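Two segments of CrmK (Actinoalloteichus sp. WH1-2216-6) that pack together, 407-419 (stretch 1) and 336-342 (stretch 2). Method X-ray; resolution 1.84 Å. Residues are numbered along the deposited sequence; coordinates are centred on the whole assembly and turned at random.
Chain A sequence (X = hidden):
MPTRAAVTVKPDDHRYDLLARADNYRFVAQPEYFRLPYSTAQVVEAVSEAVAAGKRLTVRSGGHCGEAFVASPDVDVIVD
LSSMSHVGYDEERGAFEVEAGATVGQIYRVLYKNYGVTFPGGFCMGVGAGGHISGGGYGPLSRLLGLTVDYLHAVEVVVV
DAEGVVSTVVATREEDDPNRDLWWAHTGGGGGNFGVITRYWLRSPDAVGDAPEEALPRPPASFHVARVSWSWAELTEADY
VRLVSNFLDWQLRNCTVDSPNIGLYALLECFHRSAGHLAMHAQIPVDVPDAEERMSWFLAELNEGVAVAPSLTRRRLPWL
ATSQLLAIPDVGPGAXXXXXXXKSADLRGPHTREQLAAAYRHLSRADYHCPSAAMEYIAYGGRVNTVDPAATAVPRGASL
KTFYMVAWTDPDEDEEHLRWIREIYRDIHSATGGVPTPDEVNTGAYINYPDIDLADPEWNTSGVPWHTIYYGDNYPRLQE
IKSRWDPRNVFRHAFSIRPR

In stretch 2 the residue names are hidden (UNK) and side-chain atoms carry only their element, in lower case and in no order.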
# COMPACT_ATOMS: atom_id res chain seq x y z
N ALA A 407 12.38 -13.01 -6.97
CA ALA A 407 12.30 -12.43 -5.62
C ALA A 407 12.44 -13.54 -4.58
O ALA A 407 11.88 -14.62 -4.73
CB ALA A 407 11.02 -11.70 -5.44
N TRP A 408 13.25 -13.28 -3.56
CA TRP A 408 13.48 -14.28 -2.52
C TRP A 408 13.87 -13.59 -1.21
O TRP A 408 14.04 -12.35 -1.16
CB TRP A 408 14.53 -15.30 -2.99
CG TRP A 408 15.92 -14.78 -3.09
CD1 TRP A 408 16.91 -14.95 -2.19
CD2 TRP A 408 16.48 -13.98 -4.14
NE1 TRP A 408 18.06 -14.35 -2.60
CE2 TRP A 408 17.82 -13.73 -3.80
CE3 TRP A 408 15.98 -13.46 -5.34
CZ2 TRP A 408 18.69 -13.01 -4.63
CZ3 TRP A 408 16.84 -12.72 -6.15
CH2 TRP A 408 18.17 -12.52 -5.80
N THR A 409 14.02 -14.37 -0.14
CA THR A 409 14.30 -13.77 1.14
C THR A 409 15.58 -14.23 1.80
O THR A 409 16.16 -13.49 2.57
CB THR A 409 13.14 -13.97 2.13
OG1 THR A 409 12.85 -15.36 2.25
CG2 THR A 409 11.88 -13.22 1.68
N ASP A 410 16.03 -15.45 1.51
CA ASP A 410 17.24 -15.99 2.18
C ASP A 410 18.52 -15.65 1.42
O ASP A 410 18.65 -16.02 0.26
CB ASP A 410 17.12 -17.52 2.33
CG ASP A 410 18.24 -18.13 3.17
OD1 ASP A 410 19.36 -17.56 3.28
OD2 ASP A 410 17.98 -19.21 3.72
N PRO A 411 19.47 -14.95 2.05
CA PRO A 411 20.72 -14.59 1.36
C PRO A 411 21.55 -15.79 0.89
O PRO A 411 22.30 -15.69 -0.11
CB PRO A 411 21.51 -13.81 2.41
CG PRO A 411 20.57 -13.49 3.48
CD PRO A 411 19.45 -14.48 3.45
N ASP A 412 21.42 -16.91 1.59
CA ASP A 412 22.05 -18.16 1.15
C ASP A 412 21.59 -18.60 -0.23
O ASP A 412 22.30 -19.36 -0.88
CB ASP A 412 21.75 -19.31 2.11
CG ASP A 412 22.43 -19.13 3.47
OD1 ASP A 412 23.38 -18.31 3.57
OD2 ASP A 412 22.01 -19.83 4.43
N GLU A 413 20.42 -18.14 -0.68
CA GLU A 413 19.93 -18.57 -1.99
C GLU A 413 20.35 -17.66 -3.14
O GLU A 413 20.01 -17.94 -4.28
CB GLU A 413 18.41 -18.76 -1.96
CG GLU A 413 17.95 -19.89 -1.05
CD GLU A 413 16.44 -19.93 -0.83
OE1 GLU A 413 15.66 -19.33 -1.62
OE2 GLU A 413 16.03 -20.58 0.14
N ASP A 414 21.08 -16.58 -2.86
CA ASP A 414 21.39 -15.60 -3.89
C ASP A 414 21.92 -16.26 -5.16
O ASP A 414 21.43 -15.98 -6.26
CB ASP A 414 22.43 -14.59 -3.41
CG ASP A 414 21.87 -13.56 -2.44
OD1 ASP A 414 20.71 -13.65 -1.99
OD2 ASP A 414 22.66 -12.65 -2.11
N GLU A 415 22.93 -17.12 -5.00
CA GLU A 415 23.60 -17.71 -6.16
C GLU A 415 22.64 -18.44 -7.10
O GLU A 415 22.81 -18.33 -8.28
CB GLU A 415 24.76 -18.64 -5.75
CG GLU A 415 26.09 -17.91 -5.56
CD GLU A 415 27.29 -18.85 -5.38
OE1 GLU A 415 27.08 -20.03 -4.97
OE2 GLU A 415 28.45 -18.42 -5.64
N GLU A 416 21.63 -19.12 -6.59
CA GLU A 416 20.82 -19.99 -7.45
C GLU A 416 19.74 -19.16 -8.16
O GLU A 416 19.46 -19.38 -9.34
CB GLU A 416 20.25 -21.17 -6.67
CG GLU A 416 18.91 -20.95 -5.99
CD GLU A 416 18.65 -21.91 -4.83
OE1 GLU A 416 19.48 -21.95 -3.88
OE2 GLU A 416 17.62 -22.61 -4.85
N HIS A 417 19.17 -18.18 -7.45
CA HIS A 417 18.25 -17.23 -8.09
C HIS A 417 18.93 -16.36 -9.13
O HIS A 417 18.38 -16.16 -10.18
CB HIS A 417 17.57 -16.37 -7.07
CG HIS A 417 16.79 -17.17 -6.10
ND1 HIS A 417 15.84 -18.07 -6.50
CD2 HIS A 417 16.88 -17.28 -4.76
CE1 HIS A 417 15.34 -18.68 -5.44
NE2 HIS A 417 15.94 -18.20 -4.36
N LEU A 418 20.13 -15.85 -8.84
CA LEU A 418 20.84 -15.03 -9.81
C LEU A 418 21.22 -15.88 -10.99
O LEU A 418 21.13 -15.46 -12.16
CB LEU A 418 22.10 -14.39 -9.19
CG LEU A 418 21.88 -13.24 -8.19
CD1 LEU A 418 23.15 -12.93 -7.44
CD2 LEU A 418 21.42 -12.01 -8.96
N ARG A 419 21.63 -17.11 -10.70
CA ARG A 419 21.97 -17.99 -11.82
C ARG A 419 20.74 -18.27 -12.69
O ARG A 419 20.85 -18.19 -13.89
CB ARG A 419 22.70 -19.27 -11.37
CG ARG A 419 23.12 -20.15 -12.54
CD ARG A 419 24.04 -21.34 -12.14
NE ARG A 419 23.50 -22.11 -11.02
CZ ARG A 419 23.91 -22.02 -9.75
NH1 ARG A 419 24.88 -21.18 -9.37
NH2 ARG A 419 23.32 -22.78 -8.82
N UNK A 336 8.35 -6.30 1.42
CA UNK A 336 9.24 -5.93 2.51
C UNK A 336 10.22 -7.03 2.86
O UNK A 336 9.83 -8.15 3.09
c UNK A 336 7.39 -4.55 3.53
c UNK A 336 9.41 -5.14 4.89
c UNK A 336 7.99 -3.18 3.25
c UNK A 336 8.45 -5.63 3.79
N UNK A 337 11.49 -6.65 2.94
CA UNK A 337 12.57 -7.57 3.31
C UNK A 337 12.90 -8.54 2.19
O UNK A 337 13.34 -9.68 2.46
N UNK A 338 12.70 -8.11 0.95
CA UNK A 338 12.83 -9.00 -0.20
C UNK A 338 14.06 -8.72 -1.04
O UNK A 338 14.37 -7.55 -1.35
c UNK A 338 10.36 -9.22 -0.29
c UNK A 338 11.59 -8.87 -1.10
c UNK A 338 11.70 -9.77 -2.33
N UNK A 339 14.75 -9.78 -1.43
CA UNK A 339 15.92 -9.69 -2.30
C UNK A 339 15.45 -9.93 -3.73
O UNK A 339 14.56 -10.75 -3.97
c UNK A 339 18.32 -11.67 0.08
n UNK A 339 20.35 -10.04 1.26
n UNK A 339 21.86 -10.72 -0.31
n UNK A 339 19.71 -11.55 -0.38
c UNK A 339 16.97 -10.70 -1.85
c UNK A 339 17.43 -10.54 -0.41
c UNK A 339 20.64 -10.78 0.20
N UNK A 340 16.01 -9.20 -4.69
CA UNK A 340 15.48 -9.21 -6.07
C UNK A 340 16.53 -9.06 -7.11
O UNK A 340 17.57 -8.43 -6.87
c UNK A 340 12.77 -6.45 -5.50
c UNK A 340 14.51 -8.04 -6.34
n UNK A 340 11.86 -6.19 -4.37
c UNK A 340 13.55 -7.73 -5.22
n UNK A 340 9.94 -6.52 -3.15
c UNK A 340 10.68 -6.78 -4.22
n UNK A 340 10.25 -7.66 -5.12
N UNK A 341 16.23 -9.56 -8.31
CA UNK A 341 16.98 -9.25 -9.49
C UNK A 341 15.97 -9.07 -10.65
O UNK A 341 15.05 -9.87 -10.83
n UNK A 341 21.13 -7.59 -12.50
c UNK A 341 17.97 -10.36 -9.79
c UNK A 341 20.63 -8.99 -12.27
c UNK A 341 19.84 -9.12 -10.97
c UNK A 341 18.80 -10.21 -11.05
N UNK A 342 16.12 -8.00 -11.43
CA UNK A 342 15.21 -7.73 -12.56
C UNK A 342 16.02 -7.58 -13.84
O UNK A 342 17.19 -7.21 -13.81
c UNK A 342 15.20 -5.23 -12.27
c UNK A 342 14.32 -6.50 -12.37
c UNK A 342 13.37 -6.68 -11.19
O HOH W 1 15.86 -10.85 2.86

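Position 336 carries four side-chain carbons, forked at the first, with one arm two carbons long. None of them reaches stretch 1. A beta-branched chain of this shape is isoleucine, Ile 336.

Position 337 has no side-chain atoms, so it is glycine. Its phi of 74° is one that by itself favours this residue. The carbonyl of Gly 337 is linked to stretch 1 through water 1, which donates to Gly 337 O (2.8 Å) and to Thr 409 O (2.7 Å).

At position 338 a single carbon bears two more, three in all, and one of the two terminal carbons packs against the methyl of Ala 407. This is the pattern of valine. Val 338 CG1 lies 3.7 Å from Ala 407 CB, an apolar contact just before the strand that begins at position 339.

Position 339 has three carbons, a nitrogen, and then a carbon carrying two further nitrogens. The first carbon lies over the indole of Trp 408, and nitrogens at the far end meet the carboxylate of Asp 414. The group is a guanidinium and the residue therefore arginine. Arg 339 CB sits over the face of the five-membered ring of Trp 408, 3.9 Å from its centroid, in a CH-pi contact. Beyond it, Arg 339 NE donates to Asp 414 OD1 (2.8 Å) and Arg 339 NH2 to Asp 414 OD2 (2.8 Å), a two-pronged salt bridge, while Pro 411 CA covers one face of the guanidinium, 3.6 Å from Arg 339 NE.

Position 340 repeats the same atoms, three carbons, a nitrogen and a carbon with two nitrogens, and a terminal nitrogen comes near Ala 407 CB. It too is arginine. Its side chain shares a sheet face with that of Ala 407, and Arg 340 NH2 comes within 4.1 Å of Ala 407 CB; Arg 340 NE is hydrogen-bonded elsewhere in the structure.

Position 341 has four carbons in a row ending in nitrogen, with one carbon beside Leu 418 CD2, and is lysine. Lys 341 CG lies 3.8 Å from Leu 418 CD2, whereas the amine leads away and is bonded elsewhere in the structure.

Position 342 has one carbon carrying two, hence valine, and Val 342 makes no contact with stretch 1.

The contact rests on a short antiparallel pairing. Arg 339 N donates to Trp 408 O (2.7 Å) and Trp 408 N to Arg 339 O (2.9 Å); the two residues are directly paired, and their side chains lie on the same face. There Trp 408 NE1 also donates to Asp 414 OD1 (2.8 Å), so this oxygen accepts from both the indole and the guanidinium. Asp 414 thereby ties the start of the helix to both strands.

Stretch 2, residues 336-342: IGVRRKV
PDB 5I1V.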